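Local structure of branched-chain alpha-ketoacid decarboxylase (Lactococcus lactis, 2VBF) at residues F370-R381 and V522-S530; F475-T483 and Y495-Y503. The protein probably decarboxylates branched-chain and aromatic alpha-keto acids to aldehydes, using thiamine diphosphate and a magnesium ion as cofactors. All coordinates share one frame; numbering follows the deposited sequence.

Following the chain from its N terminus, residues 370-381 come first, running into helix 379-389; their partner, 522-530 at the start of helix 525-537, follows some 140 residues later. Interaction 1 therefore closes a long loop. Inside that loop lies interaction 2, a much shorter closure in which 475-483, leaving strand 473-478, meets 495-503 only a dozen residues later; the two contacts nest and do not cross. Their centres are about 19 Å apart, and they touch where F528 packs on F475. Interaction 1 ties the chain entering helix 379-389 to the edge of the C-terminal parallel sheet, while interaction 2 shapes the cofactor's diphosphate and magnesium site.

Interaction 1 (F370-R381 and V522-S530); sequences FIPSSAPLSQDR and VRTENEFVS
The guanidinium of R381 meets the carboxylate of E525 with its edge, NE donating to OE2 (2.9 Å) and NH2 to OE1 (3.1 Å), a side-on salt bridge whose two planes are turned 32° apart. CE2 of F370 lies over one face of that guanidinium, displaced toward its rim, and I371 O accepts a weak bond from NH2 at the edge. F370 in turn sets its own edge against CG2 of V529, a methyl that also packs on CG of P372.

E525 is extended beyond CG, which carries its carboxylate far enough to serve backbone and side chain together. OE1 takes S373 N on its anti side (2.9 Å) and S373 OG from above the carboxylate plane, while a water links OE2 to P376 O and S378 OG. With an alanine here R381 would lack its countercharge and would probably be freer to turn, and S373 N and OG would lose the acceptor they share.

Beside this polar cluster a single beta bridge pairs P376 with T524, closed by L377 N to R523 O (2.8 Å) and E525 N to A375 O. L377 suits the buried side, resting CD1 on V522 CG1.

S373 OG, accepting from A375 N, makes an ST turn. T524 and E527 form a capping box at the start of helix 525-537, which follows the outermost strand 517-522 of the C-terminal parallel sheet.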
loop_
_atom_site.group_PDB
_atom_site.type_symbol
_atom_site.label_atom_id
_atom_site.label_comp_id
_atom_site.label_asym_id
_atom_site.label_seq_id
_atom_site.Cartn_x
_atom_site.Cartn_y
_atom_site.Cartn_z
ATOM N N PHE A 370 22.349 -33.236 -7.104
ATOM C CA PHE A 370 21.526 -33.376 -5.906
ATOM C C PHE A 370 20.874 -34.746 -5.885
ATOM O O PHE A 370 20.074 -35.071 -6.764
ATOM C CB PHE A 370 20.438 -32.297 -5.820
ATOM C CG PHE A 370 19.674 -32.328 -4.522
ATOM C CD1 PHE A 370 18.436 -32.956 -4.434
ATOM C CD2 PHE A 370 20.215 -31.768 -3.379
ATOM C CE1 PHE A 370 17.745 -32.996 -3.229
ATOM C CE2 PHE A 370 19.527 -31.802 -2.170
ATOM C CZ PHE A 370 18.294 -32.421 -2.097
ATOM N N ILE A 371 21.230 -35.533 -4.878
ATOM C CA ILE A 371 20.633 -36.845 -4.662
ATOM C C ILE A 371 19.792 -36.726 -3.398
ATOM O O ILE A 371 20.347 -36.566 -2.321
ATOM C CB ILE A 371 21.701 -37.946 -4.442
ATOM C CG1 ILE A 371 22.790 -37.922 -5.530
ATOM C CG2 ILE A 371 21.027 -39.321 -4.397
ATOM C CD1 ILE A 371 22.315 -38.395 -6.885
ATOM N N PRO A 372 18.455 -36.800 -3.523
ATOM C CA PRO A 372 17.636 -36.618 -2.325
ATOM C C PRO A 372 17.704 -37.799 -1.360
ATOM O O PRO A 372 18.013 -38.923 -1.772
ATOM C CB PRO A 372 16.216 -36.478 -2.878
ATOM C CG PRO A 372 16.249 -37.177 -4.187
ATOM C CD PRO A 372 17.637 -37.025 -4.727
ATOM N N SER A 373 17.445 -37.513 -0.087
ATOM C CA SER A 373 17.235 -38.530 0.934
ATOM C C SER A 373 15.853 -38.312 1.557
ATOM O O SER A 373 15.102 -37.424 1.129
ATOM C CB SER A 373 18.315 -38.428 2.006
ATOM O OG SER A 373 18.123 -37.290 2.831
ATOM N N SER A 374 15.526 -39.107 2.571
ATOM C CA SER A 374 14.280 -38.944 3.305
ATOM C C SER A 374 14.379 -37.865 4.386
ATOM O O SER A 374 13.429 -37.668 5.140
ATOM C CB SER A 374 13.856 -40.280 3.933
ATOM O OG SER A 374 14.735 -40.653 4.982
ATOM N N ALA A 375 15.518 -37.171 4.464
ATOM C CA ALA A 375 15.741 -36.176 5.498
ATOM C C ALA A 375 14.742 -35.033 5.373
ATOM O O ALA A 375 14.318 -34.699 4.267
ATOM C CB ALA A 375 17.159 -35.633 5.427
ATOM N N PRO A 376 14.364 -34.432 6.509
ATOM C CA PRO A 376 13.546 -33.220 6.426
ATOM C C PRO A 376 14.292 -32.136 5.657
ATOM O O PRO A 376 15.515 -32.063 5.724
ATOM C CB PRO A 376 13.368 -32.808 7.892
ATOM C CG PRO A 376 13.657 -34.039 8.692
ATOM C CD PRO A 376 14.677 -34.791 7.902
ATOM N N LEU A 377 13.548 -31.304 4.941
ATOM C CA LEU A 377 14.140 -30.215 4.168
ATOM C C LEU A 377 14.933 -29.256 5.037
ATOM O O LEU A 377 14.475 -28.842 6.099
ATOM C CB LEU A 377 13.055 -29.411 3.460
ATOM C CG LEU A 377 12.784 -29.693 1.998
ATOM C CD1 LEU A 377 11.682 -28.721 1.536
ATOM C CD2 LEU A 377 14.036 -29.546 1.131
ATOM N N SER A 378 16.121 -28.908 4.558
ATOM C CA SER A 378 16.949 -27.881 5.172
ATOM C C SER A 378 17.242 -26.825 4.111
ATOM O O SER A 378 17.196 -27.107 2.900
ATOM C CB SER A 378 18.255 -28.475 5.698
ATOM O OG SER A 378 19.063 -28.941 4.632
ATOM N N GLN A 379 17.557 -25.620 4.569
ATOM C CA GLN A 379 17.775 -24.497 3.659
ATOM C C GLN A 379 18.910 -24.757 2.668
ATOM O O GLN A 379 18.718 -24.638 1.470
ATOM C CB GLN A 379 18.040 -23.211 4.442
ATOM C CG GLN A 379 16.807 -22.632 5.107
ATOM C CD GLN A 379 15.982 -21.745 4.192
ATOM O OE1 GLN A 379 16.415 -21.411 3.082
ATOM N NE2 GLN A 379 14.792 -21.357 4.650
ATOM N N ASP A 380 20.081 -25.126 3.164
ATOM C CA ASP A 380 21.229 -25.339 2.273
ATOM C C ASP A 380 20.959 -26.403 1.201
ATOM O O ASP A 380 21.271 -26.199 0.025
ATOM C CB ASP A 380 22.485 -25.666 3.080
ATOM C CG ASP A 380 22.989 -24.474 3.877
ATOM O OD1 ASP A 380 22.774 -23.315 3.444
ATOM O OD2 ASP A 380 23.597 -24.689 4.943
ATOM N N ARG A 381 20.351 -27.519 1.604
ATOM C CA ARG A 381 19.974 -28.574 0.662
ATOM C C ARG A 381 18.880 -28.140 -0.310
ATOM O O ARG A 381 18.887 -28.542 -1.476
ATOM C CB ARG A 381 19.539 -29.840 1.417
ATOM C CG ARG A 381 20.659 -30.470 2.239
ATOM C CD ARG A 381 21.626 -31.269 1.368
ATOM N NE ARG A 381 20.988 -32.462 0.819
ATOM C CZ ARG A 381 21.566 -33.301 -0.031
ATOM N NH1 ARG A 381 22.800 -33.079 -0.460
ATOM N NH2 ARG A 381 20.896 -34.358 -0.464
ATOM N N VAL A 522 5.178 -30.016 1.328
ATOM C CA VAL A 522 6.451 -30.737 1.205
ATOM C C VAL A 522 7.275 -30.575 2.480
ATOM O O VAL A 522 7.500 -29.454 2.936
ATOM C CB VAL A 522 7.265 -30.228 -0.019
ATOM C CG1 VAL A 522 8.696 -30.776 -0.002
ATOM C CG2 VAL A 522 6.549 -30.583 -1.314
ATOM N N ARG A 523 7.725 -31.697 3.047
ATOM C CA ARG A 523 8.524 -31.697 4.277
ATOM C C ARG A 523 9.931 -32.292 4.137
ATOM O O ARG A 523 10.830 -31.934 4.908
ATOM C CB ARG A 523 7.768 -32.429 5.394
ATOM C CG ARG A 523 6.469 -31.747 5.810
ATOM C CD ARG A 523 5.707 -32.563 6.846
ATOM N NE ARG A 523 4.440 -31.939 7.246
ATOM C CZ ARG A 523 4.305 -31.003 8.187
ATOM N NH1 ARG A 523 5.356 -30.550 8.857
ATOM N NH2 ARG A 523 3.096 -30.507 8.458
ATOM N N THR A 524 10.127 -33.193 3.175
ATOM C CA THR A 524 11.392 -33.918 3.037
ATOM C C THR A 524 12.031 -33.654 1.673
ATOM O O THR A 524 11.385 -33.139 0.757
ATOM C CB THR A 524 11.189 -35.458 3.187
ATOM O OG1 THR A 524 10.487 -35.952 2.041
ATOM C CG2 THR A 524 10.400 -35.796 4.467
ATOM N N GLU A 525 13.303 -34.010 1.542
ATOM C CA GLU A 525 14.016 -33.836 0.280
ATOM C C GLU A 525 13.394 -34.669 -0.834
ATOM O O GLU A 525 13.296 -34.203 -1.955
ATOM C CB GLU A 525 15.488 -34.199 0.407
ATOM C CG GLU A 525 16.275 -33.411 1.451
ATOM C CD GLU A 525 17.738 -33.815 1.501
ATOM O OE1 GLU A 525 18.112 -34.799 0.822
ATOM O OE2 GLU A 525 18.523 -33.162 2.219
ATOM N N ASN A 526 12.996 -35.905 -0.533
ATOM C CA ASN A 526 12.363 -36.774 -1.535
ATOM C C ASN A 526 11.074 -36.180 -2.073
ATOM O O ASN A 526 10.804 -36.222 -3.277
ATOM C CB ASN A 526 12.025 -38.151 -0.940
ATOM C CG ASN A 526 13.223 -39.068 -0.848
ATOM O OD1 ASN A 526 14.138 -39.006 -1.670
ATOM N ND2 ASN A 526 13.218 -39.941 0.155
ATOM N N GLU A 527 10.265 -35.655 -1.158
ATOM C CA GLU A 527 9.018 -35.005 -1.524
ATOM C C GLU A 527 9.276 -33.782 -2.398
ATOM O O GLU A 527 8.561 -33.560 -3.365
ATOM C CB GLU A 527 8.235 -34.600 -0.278
ATOM C CG GLU A 527 7.538 -35.766 0.399
ATOM C CD GLU A 527 7.149 -35.475 1.831
ATOM O OE1 GLU A 527 7.280 -34.316 2.265
ATOM O OE2 GLU A 527 6.710 -36.416 2.534
ATOM N N PHE A 528 10.311 -33.015 -2.065
ATOM C CA PHE A 528 10.653 -31.823 -2.847
ATOM C C PHE A 528 11.010 -32.162 -4.293
ATOM O O PHE A 528 10.468 -31.576 -5.230
ATOM C CB PHE A 528 11.792 -31.033 -2.224
ATOM C CG PHE A 528 12.136 -29.801 -3.008
ATOM C CD1 PHE A 528 11.349 -28.661 -2.903
ATOM C CD2 PHE A 528 13.195 -29.802 -3.905
ATOM C CE1 PHE A 528 11.632 -27.534 -3.665
ATOM C CE2 PHE A 528 13.488 -28.677 -4.652
ATOM C CZ PHE A 528 12.701 -27.544 -4.525
ATOM N N VAL A 529 11.902 -33.134 -4.467
ATOM C CA VAL A 529 12.294 -33.591 -5.801
ATOM C C VAL A 529 11.098 -34.131 -6.590
ATOM O O VAL A 529 10.946 -33.794 -7.766
ATOM C CB VAL A 529 13.438 -34.635 -5.727
ATOM C CG1 VAL A 529 13.662 -35.294 -7.081
ATOM C CG2 VAL A 529 14.711 -33.968 -5.239
ATOM N N SER A 530 10.241 -34.931 -5.951
ATOM C CA SER A 530 9.051 -35.490 -6.613
ATOM C C SER A 530 8.129 -34.389 -7.134
ATOM O O SER A 530 7.750 -34.386 -8.303
ATOM C CB SER A 530 8.274 -36.417 -5.664
ATOM O OG SER A 530 7.079 -36.923 -6.265
HETATM O O HOH W 1 17.648 -31.407 3.971
#

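Interaction 2 (F475-T483 and Y495-Y503); sequences FIINNDGYT and YNDIPMWNY. With MG (magnesium ion), chain E; TPP (thiamine diphosphate), chain F.
Y482 and I498 cross obliquely, with CG2 of I498 lying over one face of the phenol ring, 3.9 Å from its centroid, in a CH-pi contact. The thiazolium methyl CM4 of thiamine diphosphate sits over the centre of the opposite face, so the ring is sandwiched between protein and cofactor. At its edge is OD1 of N496, the amide turned 79° from the ring; this buried oxygen has no polar partner, whereas ND2 bonds to G490 O. The backbone fixes the pairing: Y482 N donates to N496 O (3.0 Å) in the carbonyl plane.

G481 suits the place twice over: a CB would collide with N496 O and, at these backbone angles, with the carbonyl oxygen of D480; its CA instead approaches N496 O and CD1 of I498. Its carbonyl and OD1 of N479 both bind the magnesium ion, at 2.0 and 2.1 Å, with two cofactor oxygens, a water and D452 completing the site. T483 N also grips O3B of the diphosphate (2.8 Å).

With CG anti to the backbone N (chi1 175°), N478 turns its amide toward Y503 and M500. ND2 lies at the edge of the Y503 ring, the planes 78° apart, and donates a weak bond to SD of M500, though its stronger partner is E546. OD1 accepts from D480 N in an Asx turn, holding the amide's rotation. The methyl CE of M500 reaches OD1 of D480, the chains crossing at about a right angle; the other oxygen, OD2, pairs with K551.

Strand 473-478 lies between strands 445-451 and 542-548 of the parallel sheet and delivers this loop to helix 483-488; Y503 and I498 rest against helix 452-458, and P47 of the second subunit packs on Y482.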
loop_
_atom_site.group_PDB
_atom_site.type_symbol
_atom_site.label_atom_id
_atom_site.label_comp_id
_atom_site.label_asym_id
_atom_site.label_seq_id
_atom_site.Cartn_x
_atom_site.Cartn_y
_atom_site.Cartn_z
ATOM N N PHE A 475 6.655 -21.634 -4.713
ATOM C CA PHE A 475 7.123 -22.273 -3.479
ATOM C C PHE A 475 6.973 -21.294 -2.324
ATOM O O PHE A 475 7.586 -20.226 -2.341
ATOM C CB PHE A 475 8.586 -22.687 -3.580
ATOM C CG PHE A 475 8.853 -23.739 -4.609
ATOM C CD1 PHE A 475 8.679 -25.085 -4.302
ATOM C CD2 PHE A 475 9.282 -23.388 -5.873
ATOM C CE1 PHE A 475 8.935 -26.060 -5.248
ATOM C CE2 PHE A 475 9.531 -24.357 -6.835
ATOM C CZ PHE A 475 9.363 -25.695 -6.524
ATOM N N ILE A 476 6.172 -21.664 -1.330
ATOM C CA ILE A 476 5.949 -20.833 -0.134
ATOM C C ILE A 476 6.768 -21.439 1.006
ATOM O O ILE A 476 6.531 -22.591 1.402
ATOM C CB ILE A 476 4.451 -20.757 0.271
ATOM C CG1 ILE A 476 3.579 -20.227 -0.878
ATOM C CG2 ILE A 476 4.278 -19.882 1.525
ATOM C CD1 ILE A 476 3.220 -21.236 -1.938
ATOM N N ILE A 477 7.730 -20.678 1.533
ATOM C CA ILE A 477 8.574 -21.178 2.614
ATOM C C ILE A 477 7.915 -20.917 3.968
ATOM O O ILE A 477 7.998 -19.838 4.521
ATOM C CB ILE A 477 9.997 -20.616 2.574
ATOM C CG1 ILE A 477 10.644 -20.940 1.219
ATOM C CG2 ILE A 477 10.810 -21.179 3.721
ATOM C CD1 ILE A 477 12.077 -20.497 1.084
ATOM N N ASN A 478 7.250 -21.943 4.487
ATOM C CA ASN A 478 6.630 -21.843 5.786
ATOM C C ASN A 478 7.662 -22.233 6.841
ATOM O O ASN A 478 7.895 -23.427 7.082
ATOM C CB ASN A 478 5.391 -22.735 5.857
ATOM C CG ASN A 478 4.768 -22.749 7.238
ATOM O OD1 ASN A 478 5.316 -22.178 8.188
ATOM N ND2 ASN A 478 3.630 -23.409 7.364
ATOM N N ASN A 479 8.282 -21.228 7.454
ATOM C CA ASN A 479 9.193 -21.433 8.583
ATOM C C ASN A 479 8.682 -20.729 9.851
ATOM O O ASN A 479 9.468 -20.341 10.717
ATOM C CB ASN A 479 10.634 -21.046 8.247
ATOM C CG ASN A 479 10.733 -19.662 7.692
ATOM O OD1 ASN A 479 9.800 -18.883 7.837
ATOM N ND2 ASN A 479 11.828 -19.355 7.027
ATOM N N ASP A 480 7.364 -20.591 9.941
ATOM C CA ASP A 480 6.709 -20.091 11.141
ATOM C C ASP A 480 7.211 -18.690 11.523
ATOM O O ASP A 480 7.533 -18.434 12.691
ATOM C CB ASP A 480 6.930 -21.093 12.287
ATOM C CG ASP A 480 6.024 -20.845 13.485
ATOM O OD1 ASP A 480 4.919 -20.257 13.321
ATOM O OD2 ASP A 480 6.443 -21.243 14.592
ATOM N N GLY A 481 7.230 -17.777 10.541
ATOM C CA GLY A 481 7.566 -16.359 10.776
ATOM C C GLY A 481 8.730 -15.778 9.980
ATOM O O GLY A 481 9.090 -16.294 8.911
ATOM N N TYR A 482 9.334 -14.725 10.535
ATOM C CA TYR A 482 10.316 -13.897 9.830
ATOM C C TYR A 482 11.728 -14.346 10.180
ATOM O O TYR A 482 12.384 -13.772 11.067
ATOM C CB TYR A 482 10.182 -12.408 10.187
ATOM C CG TYR A 482 8.853 -11.699 9.957
ATOM C CD1 TYR A 482 8.073 -11.916 8.824
ATOM C CD2 TYR A 482 8.412 -10.751 10.873
ATOM C CE1 TYR A 482 6.894 -11.193 8.612
ATOM C CE2 TYR A 482 7.231 -10.037 10.679
ATOM C CZ TYR A 482 6.465 -10.271 9.553
ATOM O OH TYR A 482 5.291 -9.574 9.347
ATOM N N THR A 483 12.212 -15.372 9.491
ATOM C CA THR A 483 13.510 -15.968 9.824
ATOM C C THR A 483 14.666 -15.011 9.568
ATOM O O THR A 483 15.571 -14.915 10.381
ATOM C CB THR A 483 13.704 -17.327 9.112
ATOM O OG1 THR A 483 12.897 -18.314 9.771
ATOM C CG2 THR A 483 15.170 -17.772 9.141
ATOM N N TYR A 495 7.467 -10.365 18.002
ATOM C CA TYR A 495 7.215 -9.599 16.790
ATOM C C TYR A 495 7.715 -10.303 15.531
ATOM O O TYR A 495 7.379 -9.880 14.422
ATOM C CB TYR A 495 7.773 -8.172 16.885
ATOM C CG TYR A 495 9.234 -8.052 17.241
ATOM C CD1 TYR A 495 10.246 -8.407 16.340
ATOM C CD2 TYR A 495 9.612 -7.556 18.479
ATOM C CE1 TYR A 495 11.582 -8.286 16.673
ATOM C CE2 TYR A 495 10.939 -7.406 18.812
ATOM C CZ TYR A 495 11.933 -7.780 17.917
ATOM O OH TYR A 495 13.263 -7.644 18.261
ATOM N N ASN A 496 8.531 -11.353 15.683
ATOM C CA ASN A 496 9.016 -12.127 14.532
ATOM C C ASN A 496 8.099 -13.299 14.210
ATOM O O ASN A 496 8.277 -13.996 13.205
ATOM C CB ASN A 496 10.475 -12.554 14.742
ATOM C CG ASN A 496 11.447 -11.419 14.463
ATOM O OD1 ASN A 496 11.161 -10.539 13.638
ATOM N ND2 ASN A 496 12.594 -11.418 15.142
ATOM N N ASP A 497 7.096 -13.488 15.068
ATOM C CA ASP A 497 6.029 -14.450 14.827
ATOM C C ASP A 497 4.923 -13.828 13.971
ATOM O O ASP A 497 4.641 -12.628 14.084
ATOM C CB ASP A 497 5.420 -14.930 16.150
ATOM C CG ASP A 497 6.374 -15.761 16.975
ATOM O OD1 ASP A 497 7.046 -16.650 16.404
ATOM O OD2 ASP A 497 6.418 -15.551 18.203
ATOM N N ILE A 498 4.290 -14.651 13.141
ATOM C CA ILE A 498 3.108 -14.269 12.368
ATOM C C ILE A 498 2.006 -15.312 12.539
ATOM O O ILE A 498 2.291 -16.466 12.898
ATOM C CB ILE A 498 3.432 -14.125 10.861
ATOM C CG1 ILE A 498 3.767 -15.493 10.231
ATOM C CG2 ILE A 498 4.572 -13.125 10.675
ATOM C CD1 ILE A 498 4.321 -15.424 8.798
ATOM N N PRO A 499 0.751 -14.928 12.295
ATOM C CA PRO A 499 -0.323 -15.928 12.324
ATOM C C PRO A 499 -0.089 -16.997 11.248
ATOM O O PRO A 499 0.209 -16.647 10.105
ATOM C CB PRO A 499 -1.587 -15.092 12.055
ATOM C CG PRO A 499 -1.196 -13.682 12.351
ATOM C CD PRO A 499 0.228 -13.589 11.968
ATOM N N MET A 500 -0.154 -18.287 11.593
ATOM C CA MET A 500 0.092 -19.307 10.574
ATOM C C MET A 500 -1.184 -19.623 9.799
ATOM O O MET A 500 -2.173 -20.134 10.343
ATOM C CB MET A 500 0.715 -20.607 11.128
ATOM C CG MET A 500 1.258 -21.541 9.985
ATOM S SD MET A 500 2.016 -23.052 10.595
ATOM C CE MET A 500 3.519 -22.353 11.272
ATOM N N TRP A 501 -1.149 -19.318 8.517
ATOM C CA TRP A 501 -2.203 -19.722 7.608
ATOM C C TRP A 501 -1.968 -21.152 7.122
ATOM O O TRP A 501 -0.860 -21.678 7.216
ATOM C CB TRP A 501 -2.255 -18.806 6.393
ATOM C CG TRP A 501 -2.396 -17.354 6.683
ATOM C CD1 TRP A 501 -2.675 -16.767 7.882
ATOM C CD2 TRP A 501 -2.284 -16.300 5.731
ATOM N NE1 TRP A 501 -2.735 -15.398 7.734
ATOM C CE2 TRP A 501 -2.496 -15.088 6.421
ATOM C CE3 TRP A 501 -2.015 -16.265 4.361
ATOM C CZ2 TRP A 501 -2.454 -13.842 5.779
ATOM C CZ3 TRP A 501 -1.975 -15.028 3.724
ATOM C CH2 TRP A 501 -2.193 -13.836 4.438
ATOM N N ASN A 502 -3.022 -21.753 6.581
ATOM C CA ASN A 502 -2.920 -23.017 5.848
ATOM C C ASN A 502 -2.593 -22.713 4.395
ATOM O O ASN A 502 -3.475 -22.704 3.538
ATOM C CB ASN A 502 -4.220 -23.817 5.990
ATOM C CG ASN A 502 -4.526 -24.163 7.437
ATOM O OD1 ASN A 502 -3.690 -24.741 8.133
ATOM N ND2 ASN A 502 -5.706 -23.791 7.903
ATOM N N TYR A 503 -1.309 -22.460 4.143
ATOM C CA TYR A 503 -0.846 -21.894 2.855
ATOM C C TYR A 503 -1.253 -22.755 1.664
ATOM O O TYR A 503 -1.655 -22.231 0.647
ATOM C CB TYR A 503 0.672 -21.646 2.881
ATOM C CG TYR A 503 1.042 -20.689 3.994
ATOM C CD1 TYR A 503 0.718 -19.338 3.905
ATOM C CD2 TYR A 503 1.663 -21.141 5.148
ATOM C CE1 TYR A 503 1.017 -18.456 4.948
ATOM C CE2 TYR A 503 1.964 -20.286 6.188
ATOM C CZ TYR A 503 1.629 -18.928 6.085
ATOM O OH TYR A 503 1.915 -18.082 7.131
HETATM MG MG MG E . 9.291 -16.987 6.988
HETATM N "N1'" TPP F . 8.086 -4.343 5.340
HETATM C "C2'" TPP F . 8.344 -4.230 3.998
HETATM C CM2 TPP F . 7.275 -3.682 3.095
HETATM N "N3'" TPP F . 9.573 -4.605 3.516
HETATM C "C4'" TPP F . 10.550 -5.089 4.360
HETATM N "N4'" TPP F . 11.715 -5.418 3.854
HETATM C "C5'" TPP F . 10.287 -5.233 5.726
HETATM C "C6'" TPP F . 9.044 -4.852 6.216
HETATM C "C7'" TPP F . 11.322 -5.794 6.675
HETATM N N3 TPP F . 11.594 -7.206 6.429
HETATM C C2 TPP F . 12.632 -7.728 5.679
HETATM S S1 TPP F . 12.701 -9.341 5.580
HETATM C C5 TPP F . 11.405 -9.451 6.548
HETATM C C4 TPP F . 10.875 -8.229 6.963
HETATM C CM4 TPP F . 9.682 -8.061 7.864
HETATM C C6 TPP F . 10.918 -10.838 6.919
HETATM C C7 TPP F . 10.502 -11.703 5.739
HETATM O O7 TPP F . 10.061 -12.922 6.286
HETATM P PA TPP F . 9.692 -14.174 5.370
HETATM O O1A TPP F . 9.002 -13.740 4.096
HETATM O O2A TPP F . 8.832 -15.111 6.197
HETATM O O3A TPP F . 11.146 -14.751 4.960
HETATM P PB TPP F . 12.050 -15.840 5.757
HETATM O O1B TPP F . 13.340 -15.143 6.084
HETATM O O2B TPP F . 12.300 -16.944 4.769
HETATM O O3B TPP F . 11.327 -16.340 6.976
HETATM O O HOH W 2 9.707 -17.814 5.083
HETATM O O HOH W 3 3.461 -18.648 11.519
HETATM O O HOH W 4 5.145 -17.439 14.140
#